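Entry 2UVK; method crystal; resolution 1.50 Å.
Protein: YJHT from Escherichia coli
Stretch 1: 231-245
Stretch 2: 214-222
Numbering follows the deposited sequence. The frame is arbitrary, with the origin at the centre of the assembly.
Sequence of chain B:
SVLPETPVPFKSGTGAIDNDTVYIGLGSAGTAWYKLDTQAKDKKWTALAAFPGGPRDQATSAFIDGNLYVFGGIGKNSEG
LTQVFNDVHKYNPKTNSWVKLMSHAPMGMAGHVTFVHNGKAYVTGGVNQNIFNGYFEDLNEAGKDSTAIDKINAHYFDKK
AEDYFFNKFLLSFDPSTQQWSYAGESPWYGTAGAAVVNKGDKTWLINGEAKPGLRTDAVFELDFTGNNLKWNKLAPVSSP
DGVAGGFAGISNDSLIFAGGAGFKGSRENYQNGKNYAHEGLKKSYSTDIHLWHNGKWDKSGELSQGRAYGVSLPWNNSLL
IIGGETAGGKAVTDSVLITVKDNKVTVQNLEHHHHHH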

ATOM      1  N   TRP B 231      -9.386   9.984 -16.780  1.00 18.05           N
ATOM      2  CA  TRP B 231     -10.246   8.891 -16.309  1.00 18.01           C
ATOM      3  C   TRP B 231     -11.713   9.281 -16.457  1.00 18.08           C
ATOM      4  O   TRP B 231     -12.098  10.399 -16.059  1.00 18.87           O
ATOM      5  CB  TRP B 231      -9.992   8.628 -14.828  1.00 17.84           C
ATOM      6  CG  TRP B 231      -8.623   8.205 -14.480  1.00 17.60           C
ATOM      7  CD1 TRP B 231      -7.515   8.971 -14.477  1.00 17.12           C
ATOM      8  CD2 TRP B 231      -8.213   6.898 -14.036  1.00 17.30           C
ATOM      9  NE1 TRP B 231      -6.415   8.235 -14.071  1.00 17.20           N
ATOM     10  CE2 TRP B 231      -6.821   6.951 -13.811  1.00 16.61           C
ATOM     11  CE3 TRP B 231      -8.890   5.687 -13.818  1.00 16.89           C
ATOM     12  CZ2 TRP B 231      -6.085   5.846 -13.342  1.00 18.03           C
ATOM     13  CZ3 TRP B 231      -8.140   4.569 -13.350  1.00 17.05           C
ATOM     14  CH2 TRP B 231      -6.755   4.665 -13.144  1.00 17.04           C
ATOM     15  N   ASN B 232     -12.516   8.369 -17.000  1.00 17.15           N
ATOM     16  CA  ASN B 232     -13.943   8.585 -17.240  1.00 17.94           C
ATOM     17  C   ASN B 232     -14.740   7.410 -16.709  1.00 17.20           C
ATOM     18  O   ASN B 232     -14.326   6.244 -16.838  1.00 17.35           O
ATOM     19  CB  ASN B 232     -14.223   8.681 -18.749  1.00 18.31           C
ATOM     20  CG  ASN B 232     -13.518   9.837 -19.417  1.00 19.68           C
ATOM     21  OD1 ASN B 232     -12.760   9.650 -20.388  1.00 24.29           O
ATOM     22  ND2 ASN B 232     -13.768  11.041 -18.924  1.00 18.74           N
ATOM     23  N   LYS B 233     -15.878   7.699 -16.104  1.00 15.92           N
ATOM     24  CA  LYS B 233     -16.884   6.702 -15.816  1.00 17.57           C
ATOM     25  C   LYS B 233     -17.768   6.543 -17.017  1.00 18.43           C
ATOM     26  O   LYS B 233     -18.447   7.495 -17.418  1.00 18.25           O
ATOM     27  CB  LYS B 233     -17.762   7.098 -14.636  1.00 18.07           C
ATOM     28  CG  LYS B 233     -17.152   6.868 -13.289  1.00 19.53           C
ATOM     29  CD  LYS B 233     -18.118   7.299 -12.200  1.00 20.66           C
ATOM     30  CE  LYS B 233     -17.651   6.896 -10.833  1.00 22.99           C
ATOM     31  NZ  LYS B 233     -18.597   7.372  -9.807  1.00 22.66           N
ATOM     32  N   LEU B 234     -17.785   5.359 -17.592  1.00 19.04           N
ATOM     33  CA  LEU B 234     -18.639   5.056 -18.707  1.00 19.77           C
ATOM     34  C   LEU B 234     -19.966   4.502 -18.215  1.00 19.64           C
ATOM     35  O   LEU B 234     -20.194   4.353 -17.016  1.00 20.26           O
ATOM     36  CB  LEU B 234     -17.974   4.092 -19.701  1.00 19.51           C
ATOM     37  CG  LEU B 234     -16.650   4.474 -20.354  1.00 20.98           C
ATOM     38  CD1 LEU B 234     -16.323   3.490 -21.492  1.00 22.80           C
ATOM     39  CD2 LEU B 234     -16.688   5.922 -20.855  1.00 22.64           C
ATOM     40  N   ALA B 235     -20.852   4.184 -19.150  1.00 20.91           N
ATOM     41  CA  ALA B 235     -22.096   3.533 -18.794  1.00 20.82           C
ATOM     42  C   ALA B 235     -21.770   2.194 -18.167  1.00 21.61           C
ATOM     43  O   ALA B 235     -20.873   1.508 -18.638  1.00 21.95           O
ATOM     44  CB  ALA B 235     -22.969   3.326 -20.024  1.00 21.92           C
ATOM     45  N   PRO B 236     -22.473   1.843 -17.093  1.00 20.62           N
ATOM     46  CA  PRO B 236     -22.254   0.567 -16.453  1.00 20.73           C
ATOM     47  C   PRO B 236     -22.771  -0.616 -17.243  1.00 20.53           C
ATOM     48  O   PRO B 236     -23.513  -0.477 -18.228  1.00 21.42           O
ATOM     49  CB  PRO B 236     -23.014   0.708 -15.144  1.00 19.60           C
ATOM     50  CG  PRO B 236     -24.069   1.752 -15.426  1.00 20.91           C
ATOM     51  CD  PRO B 236     -23.487   2.658 -16.404  1.00 22.46           C
ATOM     52  N   VAL B 237     -22.385  -1.799 -16.761  1.00 20.06           N
ATOM     53  CA  VAL B 237     -22.749  -3.039 -17.392  1.00 20.12           C
ATOM     54  C   VAL B 237     -22.855  -4.106 -16.305  1.00 20.18           C
ATOM     55  O   VAL B 237     -22.208  -4.020 -15.253  1.00 20.08           O
ATOM     56  CB  VAL B 237     -21.741  -3.424 -18.499  1.00 20.31           C
ATOM     57  CG1 VAL B 237     -20.395  -3.783 -17.884  1.00 20.45           C
ATOM     58  CG2 VAL B 237     -22.264  -4.575 -19.356  1.00 20.71           C
ATOM     59  N   SER B 238     -23.693  -5.094 -16.572  1.00 20.79           N
ATOM     60  CA  SER B 238     -24.046  -6.116 -15.603  1.00 21.00           C
ATOM     61  C   SER B 238     -24.715  -5.501 -14.366  1.00 21.89           C
ATOM     62  O   SER B 238     -24.482  -5.890 -13.230  1.00 21.83           O
ATOM     63  CB  SER B 238     -22.816  -6.984 -15.253  1.00 20.81           C
ATOM     64  OG  SER B 238     -23.233  -8.297 -14.930  1.00 22.99           O
ATOM     65  N   SER B 239     -25.604  -4.537 -14.604  1.00 22.87           N
ATOM     66  CA  SER B 239     -26.261  -3.848 -13.510  1.00 23.54           C
ATOM     67  C   SER B 239     -27.414  -4.691 -12.975  1.00 23.94           C
ATOM     68  O   SER B 239     -28.011  -5.486 -13.702  1.00 25.12           O
ATOM     69  CB  SER B 239     -26.801  -2.481 -13.957  1.00 23.73           C
ATOM     70  OG  SER B 239     -25.851  -1.732 -14.699  1.00 25.09           O
ATOM     71  N   PRO B 240     -27.756  -4.498 -11.704  1.00 23.24           N
ATOM     72  CA  PRO B 240     -27.205  -3.537 -10.771  1.00 23.54           C
ATOM     73  C   PRO B 240     -25.991  -3.967  -9.955  1.00 22.39           C
ATOM     74  O   PRO B 240     -25.284  -3.095  -9.456  1.00 21.94           O
ATOM     75  CB  PRO B 240     -28.375  -3.312  -9.815  1.00 24.19           C
ATOM     76  CG  PRO B 240     -29.019  -4.636  -9.759  1.00 24.01           C
ATOM     77  CD  PRO B 240     -28.883  -5.236 -11.115  1.00 23.94           C
ATOM     78  N   ASP B 241     -25.784  -5.277  -9.814  1.00 21.74           N
ATOM     79  CA  ASP B 241     -24.872  -5.817  -8.796  1.00 21.26           C
ATOM     80  C   ASP B 241     -23.423  -5.902  -9.283  1.00 19.38           C
ATOM     81  O   ASP B 241     -22.518  -5.833  -8.467  1.00 19.76           O
ATOM     82  CB  ASP B 241     -25.291  -7.232  -8.347  1.00 21.37           C
ATOM     83  CG  ASP B 241     -26.522  -7.234  -7.445  1.00 23.72           C
ATOM     84  OD1 ASP B 241     -26.501  -6.554  -6.400  1.00 24.80           O
ATOM     85  OD2 ASP B 241     -27.482  -7.963  -7.774  1.00 26.52           O
ATOM     86  N   GLY B 242     -23.226  -6.088 -10.578  1.00 18.64           N
ATOM     87  CA  GLY B 242     -21.880  -6.256 -11.130  1.00 17.86           C
ATOM     88  C   GLY B 242     -21.426  -7.683 -10.930  1.00 17.47           C
ATOM     89  O   GLY B 242     -22.070  -8.474 -10.251  1.00 17.58           O
ATOM     90  N   VAL B 243     -20.324  -8.012 -11.598  1.00 16.16           N
ATOM     91  CA  VAL B 243     -19.643  -9.292 -11.402  1.00 15.49           C
ATOM     92  C   VAL B 243     -18.176  -9.034 -11.112  1.00 15.25           C
ATOM     93  O   VAL B 243     -17.676  -7.920 -11.229  1.00 16.42           O
ATOM     94  CB  VAL B 243     -19.755 -10.206 -12.647  1.00 15.99           C
ATOM     95  CG1 VAL B 243     -21.214 -10.564 -12.915  1.00 18.25           C
ATOM     96  CG2 VAL B 243     -19.088  -9.550 -13.850  1.00 16.67           C
ATOM     97  N   ALA B 244     -17.478 -10.097 -10.744  1.00 13.61           N
ATOM     98  CA  ALA B 244     -16.033 -10.087 -10.745  1.00 12.29           C
ATOM     99  C   ALA B 244     -15.546 -11.341 -11.490  1.00 11.63           C
ATOM    100  O   ALA B 244     -16.277 -12.317 -11.631  1.00 12.45           O
ATOM    101  CB  ALA B 244     -15.483 -10.027  -9.355  1.00 12.63           C
ATOM    102  N   GLY B 245     -14.320 -11.297 -11.995  1.00 12.23           N
ATOM    103  CA  GLY B 245     -13.793 -12.418 -12.743  1.00 11.41           C
ATOM    104  C   GLY B 245     -14.443 -12.634 -14.093  1.00 12.07           C
ATOM    105  O   GLY B 245     -14.423 -13.736 -14.633  1.00 11.81           O
TER
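Stretch 2, residues 214-222: LRTDAVFEL

Stretch 2 lies alongside stretch 1 as its antiparallel neighbour in a sheet. Strand 219-222 pairs with strand 231-233. The N-to-C directions differ by 155°, the signed crossing angle is also 155°, and the axes approach to 4.7 Å. Before residue 219 the backbone of stretch 2 is mostly loop, although Leu214 and Arg215 are again extended as a strand. This earlier part follows the loop of stretch 1 from Pro236 to Ala244. The two stretches together bury 955 Å².

The register pairs Trp231 with Leu222, Asn232 with Glu221, and Lys233 with Phe220. Trp231 CA and Leu222 CA are 4.8 Å apart, Asn232 CA and Glu221 CA 5.1 Å, and Lys233 CA and Phe220 CA 4.8 Å. Asn232 and Glu221 form the hydrogen-bonded pair. Glu221 N donates to Asn232 O at 2.8 Å, and Asn232 N donates to Glu221 O at 2.9 Å. The ladder continues with Leu234 N, which donates to Val219 O at 2.8 Å. Water 3 bridges the same two residues: it accepts from Val219 N at 3.0 Å and donates to Leu234 O at 2.8 Å. Farther along, Val237 N donates to Asp217 O at 3.0 Å. This bond holds the loop of stretch 1 to the segment that leads into strand 219-222.

CA-H...O contacts support the pairing. Phe220 CA lies 3.3 Å from Asn232 O, and Trp231 CA lies 3.4 Å from Glu221 O. In the loop, Gly242 CA is 3.4 Å from Thr216 O. Gly242 has a positive phi of 81°. A CB here would point toward stretch 2 and clash with Thr216 O and Asp217 N, so the absence of a side chain permits the close approach.

The polar side-chain contact centres on Asp217, whose CA-to-CB bond points toward stretch 1. Ser239 OG donates to Asp217 OD2 at 2.7 Å. Nearby, Gly242 N donates to Ser238 O at 2.9 Å within stretch 1, closing a turn that includes the cis peptide bond before Pro240. Asp241 O and Arg215 O come within 3.1 Å; both are acceptors and no hydrogen bond forms. Water 2 accepts from Arg215 N at 2.9 Å and lies 2.8 Å from Asp241 O.

The apolar contacts fall into two groups. Trp231, Lys233, Phe220 and Leu222 share one face of the sheet. Leu222 CG sits over the face of the Trp231 six-membered ring, 3.9 Å from its centroid, in a CH-pi contact. Leu222 CD1 reaches Trp231 CZ3 at 3.5 Å. Lys233 CG lies 3.7 Å from Phe220 CE1. Val219 forms the second group: its CG2 meets Val237 CG1 at 3.6 Å, and its CG1 meets Leu234 CB at 4.0 Å.

At the far end, Arg215 packs against the backbone of Val243 and Ala244 and the Ala244 side chain. Arg215 CG lies 3.6 Å from Val243 C. Arg215 NE lies 3.7 Å from Ala244 CB, and it is hydrogen-bonded elsewhere in the structure.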

ATOM      1  N   LEU B 214     -18.699  -7.682  -2.414  1.00 18.32           N
ATOM      2  CA  LEU B 214     -19.455  -6.640  -3.086  1.00 18.32           C
ATOM      3  C   LEU B 214     -18.771  -6.233  -4.368  1.00 17.55           C
ATOM      4  O   LEU B 214     -17.617  -5.803  -4.343  1.00 16.71           O
ATOM      5  CB  LEU B 214     -19.532  -5.422  -2.190  1.00 19.26           C
ATOM      6  CG  LEU B 214     -20.270  -4.226  -2.791  1.00 19.00           C
ATOM      7  CD1 LEU B 214     -21.798  -4.477  -2.916  1.00 19.59           C
ATOM      8  CD2 LEU B 214     -19.962  -2.987  -1.970  1.00 19.08           C
ATOM      9  N   ARG B 215     -19.487  -6.358  -5.471  1.00 16.66           N
ATOM     10  CA  ARG B 215     -18.999  -5.939  -6.766  1.00 17.13           C
ATOM     11  C   ARG B 215     -19.626  -4.617  -7.198  1.00 17.25           C
ATOM     12  O   ARG B 215     -20.650  -4.166  -6.625  1.00 17.82           O
ATOM     13  CB  ARG B 215     -19.301  -7.010  -7.781  1.00 16.66           C
ATOM     14  CG  ARG B 215     -18.456  -8.264  -7.598  1.00 18.22           C
ATOM     15  CD  ARG B 215     -19.300  -9.479  -7.463  1.00 19.92           C
ATOM     16  NE  ARG B 215     -18.489 -10.691  -7.310  1.00 17.80           N
ATOM     17  CZ  ARG B 215     -17.994 -11.137  -6.157  1.00 20.95           C
ATOM     18  NH1 ARG B 215     -18.158 -10.468  -5.020  1.00 22.70           N
ATOM     19  NH2 ARG B 215     -17.273 -12.253  -6.153  1.00 23.44           N
ATOM     20  N   THR B 216     -19.009  -4.028  -8.207  1.00 17.47           N
ATOM     21  CA  THR B 216     -19.473  -2.811  -8.866  1.00 17.21           C
ATOM     22  C   THR B 216     -19.873  -3.116 -10.314  1.00 18.08           C
ATOM     23  O   THR B 216     -19.278  -3.999 -10.944  1.00 17.29           O
ATOM     24  CB  THR B 216     -18.399  -1.718  -8.850  1.00 17.35           C
ATOM     25  OG1 THR B 216     -18.917  -0.524  -9.453  1.00 18.55           O
ATOM     26  CG2 THR B 216     -17.171  -2.142  -9.614  1.00 17.61           C
ATOM     27  N   ASP B 217     -20.905  -2.427 -10.835  1.00 18.07           N
ATOM     28  CA  ASP B 217     -21.249  -2.524 -12.249  1.00 18.73           C
ATOM     29  C   ASP B 217     -20.547  -1.427 -13.065  1.00 18.17           C
ATOM     30  O   ASP B 217     -20.794  -1.287 -14.257  1.00 18.55           O
ATOM     31  CB  ASP B 217     -22.774  -2.481 -12.454  1.00 19.24           C
ATOM     32  CG  ASP B 217     -23.368  -1.163 -12.082  1.00 21.01           C
ATOM     33  OD1 ASP B 217     -22.678  -0.370 -11.420  1.00 22.71           O
ATOM     34  OD2 ASP B 217     -24.547  -0.930 -12.460  1.00 24.66           O
ATOM     35  N   ALA B 218     -19.607  -0.716 -12.432  1.00 18.47           N
ATOM     36  CA  ALA B 218     -18.900   0.363 -13.097  1.00 18.00           C
ATOM     37  C   ALA B 218     -18.047  -0.123 -14.265  1.00 18.09           C
ATOM     38  O   ALA B 218     -17.565  -1.285 -14.288  1.00 18.06           O
ATOM     39  CB  ALA B 218     -18.045   1.127 -12.105  1.00 18.50           C
ATOM     40  N   VAL B 219     -17.806   0.799 -15.193  1.00 17.24           N
ATOM     41  CA  VAL B 219     -16.892   0.652 -16.293  1.00 17.50           C
ATOM     42  C   VAL B 219     -16.098   1.928 -16.341  1.00 17.55           C
ATOM     43  O   VAL B 219     -16.668   3.001 -16.518  1.00 18.41           O
ATOM     44  CB  VAL B 219     -17.600   0.484 -17.633  1.00 16.96           C
ATOM     45  CG1 VAL B 219     -16.602   0.421 -18.788  1.00 17.74           C
ATOM     46  CG2 VAL B 219     -18.521  -0.711 -17.568  1.00 18.48           C
ATOM     47  N   PHE B 220     -14.789   1.837 -16.154  1.00 16.37           N
ATOM     48  CA  PHE B 220     -13.912   2.988 -16.234  1.00 15.80           C
ATOM     49  C   PHE B 220     -13.094   2.964 -17.508  1.00 16.56           C
ATOM     50  O   PHE B 220     -12.632   1.922 -17.938  1.00 16.37           O
ATOM     51  CB  PHE B 220     -12.976   3.029 -15.039  1.00 15.29           C
ATOM     52  CG  PHE B 220     -13.684   3.005 -13.719  1.00 15.67           C
ATOM     53  CD1 PHE B 220     -14.285   4.149 -13.226  1.00 17.26           C
ATOM     54  CD2 PHE B 220     -13.733   1.840 -12.952  1.00 16.20           C
ATOM     55  CE1 PHE B 220     -14.928   4.136 -12.036  1.00 16.75           C
ATOM     56  CE2 PHE B 220     -14.369   1.826 -11.728  1.00 16.52           C
ATOM     57  CZ  PHE B 220     -14.967   2.979 -11.264  1.00 18.21           C
ATOM     58  N   GLU B 221     -12.896   4.143 -18.095  1.00 16.51           N
ATOM     59  CA  GLU B 221     -12.067   4.304 -19.245  1.00 17.60           C
ATOM     60  C   GLU B 221     -10.867   5.153 -18.872  1.00 17.19           C
ATOM     61  O   GLU B 221     -10.995   6.264 -18.317  1.00 18.09           O
ATOM     62  CB  GLU B 221     -12.882   5.010 -20.335  1.00 18.13           C
ATOM     63  CG  GLU B 221     -12.191   5.161 -21.637  1.00 20.89           C
ATOM     64  CD  GLU B 221     -13.089   5.891 -22.581  1.00 25.04           C
ATOM     65  OE1 GLU B 221     -13.123   7.146 -22.461  1.00 28.64           O
ATOM     66  OE2 GLU B 221     -13.810   5.192 -23.340  1.00 26.55           O
ATOM     67  N   LEU B 222      -9.700   4.650 -19.207  1.00 16.92           N
ATOM     68  CA  LEU B 222      -8.462   5.389 -19.109  1.00 16.86           C
ATOM     69  C   LEU B 222      -8.134   5.865 -20.508  1.00 17.48           C
ATOM     70  O   LEU B 222      -7.982   5.059 -21.401  1.00 17.56           O
ATOM     71  CB  LEU B 222      -7.311   4.514 -18.575  1.00 17.03           C
ATOM     72  CG  LEU B 222      -7.355   4.141 -17.082  1.00 17.06           C
ATOM     73  CD1 LEU B 222      -8.624   3.387 -16.654  1.00 18.12           C
ATOM     74  CD2 LEU B 222      -6.104   3.317 -16.714  1.00 17.38           C
TER
HETATM   75  O   HOH W   1     -22.882  -2.897  -7.965  1.00 18.90           O
HETATM   76  O   HOH W   2     -22.330  -6.936  -5.869  1.00 24.87           O
HETATM   77  O   HOH W   3     -19.186   3.447 -14.586  1.00 25.77           O